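Local coordinates for ferredoxin--NADP reductase, apicoplast (PDB 3JQR), which transfers electrons between ferredoxin and NADP(H) in the apicoplast as an FAD-dependent reductase, and may serve the last step of isoprenoid precursor synthesis, at residues N30-V35 / V217-S222; L102-S107 / I182-S187. The protein carries 1 engineered substitution. All coordinates share one frame; numbering follows the deposited sequence.

Interaction 1: residues N30-V35 / V217-S222; sequences NSPNEV and VYNEDS
Ser-31 and Ser-222 meet hydroxyl to hydroxyl at the centre of this contact, which joins the loop between strands 16-25 and 35-41 of the FAD-binding domain to the turn after strand 211-217 of the NADP-binding domain. Ser-31 OG donates to Ser-222 OG over 2.6 Å, and Ser-222 OG in turn donates to Asn-219 OD1 at 2.8 Å. With Ser-31 OG anti to the backbone N (chi1 -175°), the hydroxyl faces Ser-222 and also accepts from Asn-33 N, closing an ST turn. Beside this hydroxyl chain the packing is tight: Pro-32 lies over one face of the Tyr-218 ring, its CG 3.6 Å from the centroid and close to the ring normal, a CH-pi contact. Two direct bonds hold the backbone of Asn-30: Asn-219 ND2 donates to Asn-30 O at 3.1 Å from above the carbonyl plane, and Asn-30 N donates to the anti lone pair of Asp-221 OD2 at 3.0 Å.

Asn-30 itself is exposed, and toward Asn-33 direct bonding gives way to water: one molecule accepts from both Asn-33 ND2 (2.8 Å) and Tyr-218 N, while another donates to Ser-222 O and takes a weak bond from the same ND2. Asn-33 OD1 accepts a weak hydrogen bond from Lys-119 NZ; Lys-119, Val-217 and Tyr-218 belong to the NADP(+) site. The chemistry implies a small, mainly polar bridge between domains, directional where hydroxyls, amide and carboxylate meet directly and water-mediated on the Asn-33 side, next to residues that bind NADP(+).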
# COMPACT_ATOMS: atom_id res chain seq x y z
N ASN A 30 -21.47 15.23 1.78
CA ASN A 30 -20.31 16.03 1.38
C ASN A 30 -19.00 15.24 1.34
O ASN A 30 -17.94 15.78 1.01
CB ASN A 30 -20.16 17.27 2.27
CG ASN A 30 -21.08 18.40 1.85
OD1 ASN A 30 -21.86 18.92 2.65
ND2 ASN A 30 -21.00 18.78 0.58
N SER A 31 -19.08 13.95 1.65
CA SER A 31 -17.91 13.09 1.57
C SER A 31 -17.67 12.64 0.14
O SER A 31 -18.61 12.29 -0.57
CB SER A 31 -18.06 11.87 2.48
OG SER A 31 -16.88 11.09 2.48
N PRO A 32 -16.40 12.68 -0.30
CA PRO A 32 -16.01 12.17 -1.62
C PRO A 32 -15.86 10.65 -1.61
O PRO A 32 -15.89 10.02 -2.67
CB PRO A 32 -14.64 12.83 -1.85
CG PRO A 32 -14.09 13.04 -0.48
CD PRO A 32 -15.28 13.30 0.42
N ASN A 33 -15.70 10.08 -0.42
CA ASN A 33 -15.60 8.63 -0.28
C ASN A 33 -16.95 7.95 -0.43
O ASN A 33 -18.00 8.58 -0.26
CB ASN A 33 -15.01 8.26 1.08
CG ASN A 33 -13.65 8.86 1.31
OD1 ASN A 33 -12.82 8.91 0.40
ND2 ASN A 33 -13.40 9.33 2.53
N GLU A 34 -16.92 6.67 -0.76
CA GLU A 34 -18.09 5.83 -0.71
C GLU A 34 -17.76 4.67 0.21
O GLU A 34 -16.84 3.90 -0.06
CB GLU A 34 -18.46 5.32 -2.11
CG GLU A 34 -19.71 4.47 -2.16
CD GLU A 34 -20.13 4.12 -3.58
OE1 GLU A 34 -21.25 3.61 -3.77
OE2 GLU A 34 -19.32 4.36 -4.51
N VAL A 35 -18.49 4.57 1.32
CA VAL A 35 -18.19 3.57 2.34
C VAL A 35 -19.46 2.92 2.87
O VAL A 35 -20.46 3.60 3.11
CB VAL A 35 -17.43 4.20 3.53
CG1 VAL A 35 -16.91 3.12 4.45
CG2 VAL A 35 -16.30 5.08 3.03
N VAL A 217 -9.49 12.27 8.57
CA VAL A 217 -10.35 11.96 7.43
C VAL A 217 -10.44 13.16 6.48
O VAL A 217 -9.99 14.26 6.82
CB VAL A 217 -11.76 11.55 7.88
CG1 VAL A 217 -11.72 10.21 8.60
CG2 VAL A 217 -12.38 12.62 8.78
N TYR A 218 -11.01 12.95 5.30
CA TYR A 218 -11.11 14.03 4.32
C TYR A 218 -11.77 15.27 4.93
O TYR A 218 -11.18 16.35 4.95
CB TYR A 218 -11.88 13.58 3.07
CG TYR A 218 -11.93 14.62 1.98
CD1 TYR A 218 -10.98 14.66 0.96
CD2 TYR A 218 -12.94 15.58 1.96
CE1 TYR A 218 -11.03 15.62 -0.04
CE2 TYR A 218 -12.99 16.55 0.97
CZ TYR A 218 -12.03 16.56 -0.03
OH TYR A 218 -12.09 17.51 -1.02
N ASN A 219 -13.00 15.10 5.42
CA ASN A 219 -13.74 16.19 6.05
C ASN A 219 -14.73 15.67 7.09
O ASN A 219 -14.75 14.48 7.39
CB ASN A 219 -14.45 17.04 4.99
CG ASN A 219 -15.47 16.25 4.20
OD1 ASN A 219 -15.72 15.08 4.49
ND2 ASN A 219 -16.06 16.88 3.19
N GLU A 220 -15.56 16.56 7.62
CA GLU A 220 -16.51 16.18 8.67
C GLU A 220 -17.42 15.04 8.24
O GLU A 220 -17.61 14.07 8.98
CB GLU A 220 -17.33 17.40 9.12
CG GLU A 220 -18.40 17.08 10.15
CD GLU A 220 -18.87 18.31 10.91
OE1 GLU A 220 -18.05 19.22 11.13
OE2 GLU A 220 -20.06 18.35 11.30
N ASP A 221 -17.98 15.15 7.04
CA ASP A 221 -18.90 14.14 6.51
C ASP A 221 -18.24 12.80 6.19
O ASP A 221 -18.91 11.86 5.76
CB ASP A 221 -19.62 14.67 5.27
CG ASP A 221 -20.75 15.62 5.61
OD1 ASP A 221 -20.78 16.14 6.75
OD2 ASP A 221 -21.62 15.86 4.73
N SER A 222 -16.93 12.71 6.40
CA SER A 222 -16.18 11.48 6.10
C SER A 222 -15.85 10.69 7.36
O SER A 222 -15.28 9.60 7.28
CB SER A 222 -14.90 11.80 5.33
OG SER A 222 -15.19 12.36 4.07
O HOH W 1 -11.42 10.12 4.29
O HOH W 2 -13.97 8.26 5.46

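Interaction 2: residues L102-S107 / I182-S187; sequences LYSISS and ISPYIS. With FAD (flavin-adenine dinucleotide), chain B.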
# COMPACT_ATOMS: atom_id res chain seq x y z
N LEU A 102 -9.20 -8.70 3.79
CA LEU A 102 -9.44 -8.57 5.23
C LEU A 102 -10.14 -7.27 5.59
O LEU A 102 -9.84 -6.21 5.03
CB LEU A 102 -8.13 -8.67 6.01
CG LEU A 102 -7.28 -9.93 5.85
CD1 LEU A 102 -5.88 -9.68 6.38
CD2 LEU A 102 -7.91 -11.11 6.56
N TYR A 103 -11.07 -7.35 6.53
CA TYR A 103 -11.79 -6.18 7.02
C TYR A 103 -11.94 -6.23 8.53
O TYR A 103 -12.40 -7.23 9.08
CB TYR A 103 -13.15 -6.07 6.32
CG TYR A 103 -12.98 -5.93 4.83
CD1 TYR A 103 -13.15 -7.02 3.99
CD2 TYR A 103 -12.59 -4.72 4.28
CE1 TYR A 103 -12.96 -6.89 2.62
CE2 TYR A 103 -12.41 -4.59 2.92
CZ TYR A 103 -12.59 -5.67 2.10
OH TYR A 103 -12.41 -5.52 0.74
N SER A 104 -11.53 -5.16 9.20
CA SER A 104 -11.61 -5.10 10.66
C SER A 104 -13.07 -5.16 11.09
O SER A 104 -13.92 -4.49 10.52
CB SER A 104 -10.96 -3.83 11.19
OG SER A 104 -9.61 -3.72 10.78
N ILE A 105 -13.35 -5.96 12.11
CA ILE A 105 -14.71 -6.06 12.61
C ILE A 105 -15.00 -4.89 13.56
O ILE A 105 -14.22 -4.62 14.47
CB ILE A 105 -14.96 -7.41 13.30
CG1 ILE A 105 -14.84 -8.53 12.27
CG2 ILE A 105 -16.34 -7.42 13.94
CD1 ILE A 105 -14.37 -9.85 12.84
N SER A 106 -16.11 -4.20 13.31
CA SER A 106 -16.47 -3.00 14.06
C SER A 106 -17.53 -3.24 15.14
O SER A 106 -17.85 -2.35 15.93
CB SER A 106 -16.94 -1.90 13.11
OG SER A 106 -18.14 -2.27 12.45
N SER A 107 -18.09 -4.45 15.16
CA SER A 107 -19.01 -4.86 16.21
C SER A 107 -18.24 -5.50 17.36
O SER A 107 -17.05 -5.79 17.22
CB SER A 107 -20.01 -5.88 15.66
OG SER A 107 -19.33 -7.02 15.16
N ILE A 182 -10.73 3.27 11.98
CA ILE A 182 -11.54 3.52 13.17
C ILE A 182 -12.26 2.25 13.61
O ILE A 182 -12.52 2.04 14.79
CB ILE A 182 -12.57 4.66 12.94
CG1 ILE A 182 -13.08 5.23 14.26
CG2 ILE A 182 -13.73 4.16 12.08
CD1 ILE A 182 -12.11 6.17 14.96
N SER A 183 -12.55 1.39 12.64
CA SER A 183 -13.32 0.16 12.89
C SER A 183 -12.92 -0.58 14.17
O SER A 183 -13.76 -0.77 15.05
CB SER A 183 -13.28 -0.77 11.68
OG SER A 183 -14.31 -0.45 10.77
N PRO A 184 -11.66 -1.02 14.29
CA PRO A 184 -11.32 -1.79 15.49
C PRO A 184 -11.48 -0.99 16.78
O PRO A 184 -11.67 -1.58 17.85
CB PRO A 184 -9.85 -2.18 15.27
CG PRO A 184 -9.34 -1.27 14.21
CD PRO A 184 -10.52 -0.90 13.36
N TYR A 185 -11.38 0.33 16.70
CA TYR A 185 -11.50 1.17 17.89
C TYR A 185 -12.94 1.25 18.38
O TYR A 185 -13.20 1.29 19.59
CB TYR A 185 -10.93 2.56 17.64
CG TYR A 185 -9.46 2.53 17.26
CD1 TYR A 185 -8.59 1.64 17.87
CD2 TYR A 185 -8.95 3.40 16.31
CE1 TYR A 185 -7.26 1.60 17.53
CE2 TYR A 185 -7.61 3.37 15.97
CZ TYR A 185 -6.77 2.47 16.58
OH TYR A 185 -5.44 2.43 16.25
N ILE A 186 -13.89 1.27 17.44
CA ILE A 186 -15.30 1.24 17.78
C ILE A 186 -15.64 -0.04 18.52
O ILE A 186 -16.47 -0.04 19.43
CB ILE A 186 -16.18 1.33 16.52
CG1 ILE A 186 -15.98 2.68 15.83
CG2 ILE A 186 -17.64 1.13 16.87
CD1 ILE A 186 -16.22 3.85 16.75
N SER A 187 -15.00 -1.14 18.12
CA SER A 187 -15.25 -2.42 18.76
C SER A 187 -14.56 -2.48 20.12
O SER A 187 -15.07 -3.12 21.05
CB SER A 187 -14.80 -3.58 17.86
OG SER A 187 -13.54 -4.08 18.27
PA FAD B . -7.86 -4.51 -5.30
O1A FAD B . -7.17 -5.40 -4.34
O2A FAD B . -8.42 -5.08 -6.55
O5B FAD B . -6.87 -3.31 -5.68
C5B FAD B . -6.41 -2.41 -4.66
C4B FAD B . -4.91 -2.11 -4.83
O4B FAD B . -4.14 -3.34 -4.78
C3B FAD B . -4.68 -1.53 -6.22
O3B FAD B . -4.81 -0.11 -6.17
C2B FAD B . -3.22 -1.91 -6.47
O2B FAD B . -2.37 -0.97 -5.81
C1B FAD B . -3.09 -3.28 -5.80
N9A FAD B . -3.29 -4.40 -6.76
C8A FAD B . -4.36 -4.58 -7.55
N7A FAD B . -4.19 -5.69 -8.27
C5A FAD B . -3.02 -6.21 -7.95
C6A FAD B . -2.32 -7.34 -8.37
N6A FAD B . -2.84 -8.15 -9.29
N1A FAD B . -1.12 -7.60 -7.83
C2A FAD B . -0.60 -6.80 -6.91
N3A FAD B . -1.24 -5.71 -6.50
C4A FAD B . -2.44 -5.40 -6.99
N1 FAD B . -10.43 -1.92 3.90
C2 FAD B . -11.64 -1.30 4.27
O2 FAD B . -12.29 -0.65 3.46
N3 FAD B . -12.10 -1.45 5.58
C4 FAD B . -11.37 -2.20 6.51
O4 FAD B . -11.78 -2.32 7.66
C4X FAD B . -10.17 -2.80 6.14
N5 FAD B . -9.43 -3.55 7.08
C5X FAD B . -8.20 -4.12 6.72
C6 FAD B . -7.44 -4.82 7.65
C7 FAD B . -6.22 -5.38 7.27
C7M FAD B . -5.37 -6.14 8.29
C8 FAD B . -5.77 -5.25 5.95
C8M FAD B . -4.44 -5.86 5.53
C9 FAD B . -6.53 -4.55 5.03
C9A FAD B . -7.74 -3.99 5.41
N10 FAD B . -8.51 -3.29 4.48
C10 FAD B . -9.70 -2.67 4.84
C1' FAD B . -8.07 -3.26 3.08
C2' FAD B . -9.06 -4.09 2.27
O2' FAD B . -8.53 -5.41 2.13
C3' FAD B . -9.30 -3.46 0.90
O3' FAD B . -10.68 -3.56 0.54
C4' FAD B . -8.45 -4.19 -0.12
O4' FAD B . -7.07 -4.03 0.21
C5' FAD B . -8.75 -3.67 -1.53
O5' FAD B . -9.28 -4.74 -2.31
P FAD B . -10.14 -4.45 -3.64
O1P FAD B . -10.48 -5.75 -4.25
O2P FAD B . -11.21 -3.47 -3.35
O3P FAD B . -9.04 -3.71 -4.56
O HOH W 3 -14.55 -2.31 9.07
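Ser-104 packs against Ser-183 and Pro-184 where the RxYS flavin-binding motif, on strand 101-104 of the antiparallel FAD-binding barrel, meets the start of helix 183-192, the connecting helix of a beta-alpha-beta crossover in the Rossmann-like NADP-binding domain.

Van der Waals contact carries most of the interface. Ser-104 CB lies 3.7 Å from Pro-184 CD and alongside Ser-183 CB. Further along, the chain runs past the helix with its carbonyls turned to it: Ser-106 O meets Ile-186 CG2 at 3.6 Å, the methyl branch that stands anti to the backbone N. Ser-106 O also accepts from Lys-190 one turn on.

Polar links between the two segments are indirect. One water bridges Ser-104 O and Ser-183 OG. Ser-106 OG, in the position between its backbone N and carbonyl carbon (chi1 65°), bonds to Tyr-225 and Ser-115, and Ser-107 OG to Ser-115 N and Tyr-48, so these buried hydroxyls are satisfied by their surroundings.

The flavin contacts belong to the strand. Ser-104 N donates to FAD O4 at 3.2 Å and, weakly, to FAD N5. The Tyr-103 ring presents its edge to the flavin, with CD2 3.5 Å from FAD C2, and its OH shares a 2.6 Å hydrogen bond with FAD O3' on the ribityl chain. Ser-104 therefore serves two partners, its N the O4/N5 edge of the flavin and its CB the helix start. At the far end, Ser-187 CB approaches Ser-107 O to 3.2 Å, while Ser-187 OG bonds back to Pro-184 O within its own helix.

How the interactions relate
Both contacts join the FAD-binding domain to the NADP-binding domain, at different depths and through different elements. Interaction 2 lies near the centre of the chain, with every touching residue buried; interaction 1 is a surface contact between two loops, and the centres are about 18 Å apart. The two do not touch, yet helix 183-192 and strand 211-217 belong to the same beta-alpha-beta unit: interaction 2 holds the start of its helix, interaction 1 the turn after its second strand. Chemistry follows place: the outer contact relies on direct hydrogen bonds and on waters at residues of the NADP(+) site, whereas the inner one relies on close packing next to the flavin.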